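Local coordinates for large exoprotein involved in heme utilization or adhesion (Yersinia kristensenii ATCC 33638, PDB 5E3E) that acts as the toxin of a contact-dependent growth inhibition system, probably by cleaving RNA as a bacterial member of the RNase A superfamily, and is bound by its immunity protein CdiI, at residues E15-N18 with R19-T22. Residues are numbered along the deposited sequence; the frame is centred on the assembly and turned at random.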
ATOM      1  N   GLU B  15      13.758  -4.163 -14.626  1.00 15.64           N
ATOM      2  CA  GLU B  15      13.727  -4.264 -13.149  1.00 16.57           C
ATOM      3  C   GLU B  15      12.315  -4.415 -12.656  1.00 15.56           C
ATOM      4  O   GLU B  15      12.034  -5.318 -11.863  1.00 16.14           O
ATOM      5  CB  GLU B  15      14.412  -3.064 -12.502  1.00 18.68           C
ATOM      6  CG  GLU B  15      15.920  -3.091 -12.728  1.00 22.39           C
ATOM      7  CD  GLU B  15      16.706  -1.806 -12.375  1.00 27.22           C
ATOM      8  OE1 GLU B  15      16.246  -0.644 -12.615  1.00 27.22           O
ATOM      9  OE2 GLU B  15      17.871  -2.008 -11.876  1.00 33.22           O
ATOM     10  N   LEU B  16      11.405  -3.579 -13.153  1.00 14.44           N
ATOM     11  CA  LEU B  16      10.004  -3.645 -12.705  1.00 14.01           C
ATOM     12  C   LEU B  16       9.346  -4.953 -13.118  1.00 13.88           C
ATOM     13  O   LEU B  16       8.659  -5.592 -12.308  1.00 13.66           O
ATOM     14  CB  LEU B  16       9.207  -2.446 -13.220  1.00 13.96           C
ATOM     15  CG  LEU B  16       9.760  -1.088 -12.777  1.00 13.85           C
ATOM     16  CD1 LEU B  16       8.832  -0.066 -13.362  1.00 14.27           C
ATOM     17  CD2 LEU B  16       9.809  -0.955 -11.265  1.00 13.77           C
ATOM     18  N   LEU B  17       9.636  -5.410 -14.335  1.00 13.87           N
ATOM     19  CA  LEU B  17       9.075  -6.646 -14.838  1.00 14.42           C
ATOM     20  C   LEU B  17       9.571  -7.843 -14.069  1.00 15.01           C
ATOM     21  O   LEU B  17       8.840  -8.810 -13.871  1.00 15.27           O
ATOM     22  CB  LEU B  17       9.283  -6.797 -16.362  1.00 14.76           C
ATOM     23  CG  LEU B  17       8.377  -5.907 -17.225  1.00 14.92           C
ATOM     24  CD1 LEU B  17       8.860  -5.851 -18.677  1.00 15.40           C
ATOM     25  CD2 LEU B  17       6.943  -6.374 -17.179  1.00 15.12           C
ATOM     26  N   ASN B  18      10.813  -7.798 -13.611  1.00 15.49           N
ATOM     27  CA  ASN B  18      11.302  -8.856 -12.770  1.00 16.18           C
ATOM     28  C   ASN B  18      10.540  -8.955 -11.429  1.00 16.02           C
ATOM     29  O   ASN B  18      10.259 -10.038 -10.952  1.00 16.75           O
ATOM     30  CB  ASN B  18      12.798  -8.640 -12.537  1.00 17.15           C
ATOM     31  CG  ASN B  18      13.438  -9.807 -11.813  1.00 18.79           C
ATOM     32  OD1 ASN B  18      13.781  -9.703 -10.643  1.00 21.74           O
ATOM     33  ND2 ASN B  18      13.462 -10.946 -12.458  1.00 19.56           N
ATOM     34  N   ARG B  19      10.196  -7.826 -10.836  1.00 15.81           N
ATOM     35  CA  ARG B  19       9.446  -7.841  -9.569  1.00 16.03           C
ATOM     36  C   ARG B  19       8.072  -8.484  -9.711  1.00 16.40           C
ATOM     37  O   ARG B  19       7.596  -9.162  -8.785  1.00 16.98           O
ATOM     38  CB  ARG B  19       9.279  -6.435  -9.045  1.00 16.15           C
ATOM     39  CG  ARG B  19      10.574  -5.752  -8.674  1.00 16.28           C
ATOM     40  CD  ARG B  19      10.290  -4.321  -8.294  1.00 16.35           C
ATOM     41  NE  ARG B  19      11.533  -3.626  -8.011  1.00 16.49           N
ATOM     42  CZ  ARG B  19      11.646  -2.339  -7.693  1.00 16.43           C
ATOM     43  NH1 ARG B  19      10.592  -1.554  -7.566  1.00 16.15           N
ATOM     44  NH2 ARG B  19      12.847  -1.838  -7.485  1.00 17.21           N
ATOM     45  N   VAL B  20       7.417  -8.303 -10.857  1.00 16.31           N
ATOM     46  CA  VAL B  20       6.085  -8.871 -11.047  1.00 17.38           C
ATOM     47  C   VAL B  20       6.085 -10.284 -11.620  1.00 19.52           C
ATOM     48  O   VAL B  20       5.020 -10.819 -11.913  1.00 21.34           O
ATOM     49  CB  VAL B  20       5.155  -7.990 -11.884  1.00 16.61           C
ATOM     50  CG1 VAL B  20       4.919  -6.682 -11.175  1.00 16.64           C
ATOM     51  CG2 VAL B  20       5.673  -7.783 -13.299  1.00 16.58           C
ATOM     52  N   SER B  21       7.244 -10.890 -11.839  1.00 21.37           N
ATOM     53  CA  SER B  21       7.252 -12.286 -12.308  1.00 23.02           C
ATOM     54  C   SER B  21       7.868 -13.146 -11.232  1.00 23.97           C
ATOM     55  O   SER B  21       7.169 -13.895 -10.545  1.00 26.34           O
ATOM     56  CB  SER B  21       7.965 -12.395 -13.656  1.00 23.52           C
ATOM     57  OG  SER B  21       9.220 -11.770 -13.605  1.00 24.11           O
ATOM     58  N   THR B  22       9.161 -12.991 -11.044  1.00 25.77           N
ATOM     59  CA  THR B  22       9.895 -13.674  -9.962  1.00 27.09           C
ATOM     60  C   THR B  22       9.475 -13.211  -8.553  1.00 27.53           C
ATOM     61  O   THR B  22       9.379 -14.011  -7.609  1.00 27.31           O
ATOM     62  CB  THR B  22      11.397 -13.423 -10.153  1.00 28.47           C
ATOM     63  OG1 THR B  22      11.782 -13.839 -11.494  1.00 30.55           O
ATOM     64  CG2 THR B  22      12.232 -14.163  -9.080  1.00 30.51           C
TER
HETATM   65  O   HOH W   1      14.096  -5.264  -9.399  1.00 29.60           O
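Leu17 O takes a hydrogen bond of 3.0 Å from Ser21 OG, a side-chain bond back to the carbonyl four residues earlier. With chi1 at 51°, OG sits between its own backbone N and carbonyl carbon, which swings it back toward the preceding turn; it reaches Leu17 O bent well off the C=O direction, at 136°. The backbone bonds change character along the same few residues. Arg19 N to Glu15 O is a regular helical i to i-4 bond of 3.3 Å, whereas Val20 N is shared weakly between Leu16 O and Leu17 O. Asn18 O then accepts Ser21 N from above its carbonyl plane at 3.3 Å, a three-residue step, and a weak bond from Thr22 N.

Arg19 folds back along the helix. Extended from CG to NE, it brings its guanidinium back to Leu16, whose CD2 lies over one face, 3.8 Å from NH1. A water donates to Glu15 O at 3.2 Å and accepts a weak bond from Arg19 NE, while NH2 goes on to Arg7 O. The Glu15 carboxylate is no partner of this guanidinium: OE1 binds Thr12 N.

Apolar contact between the two halves comes down to Leu17 CD2 against Val20 CG2, 4.3 Å apart; Leu16, Leu17 and Val20 all pack on Val78 of strand 75-79. Glu15 O, Leu17 O and Asn18 O thus have two donors each, with a water or a serine hydroxyl supplementing the backbone at the first two, and the side of this turn that carries Leu16, Leu17 and Val20 is laid against the sheet of the RNase A-like domain.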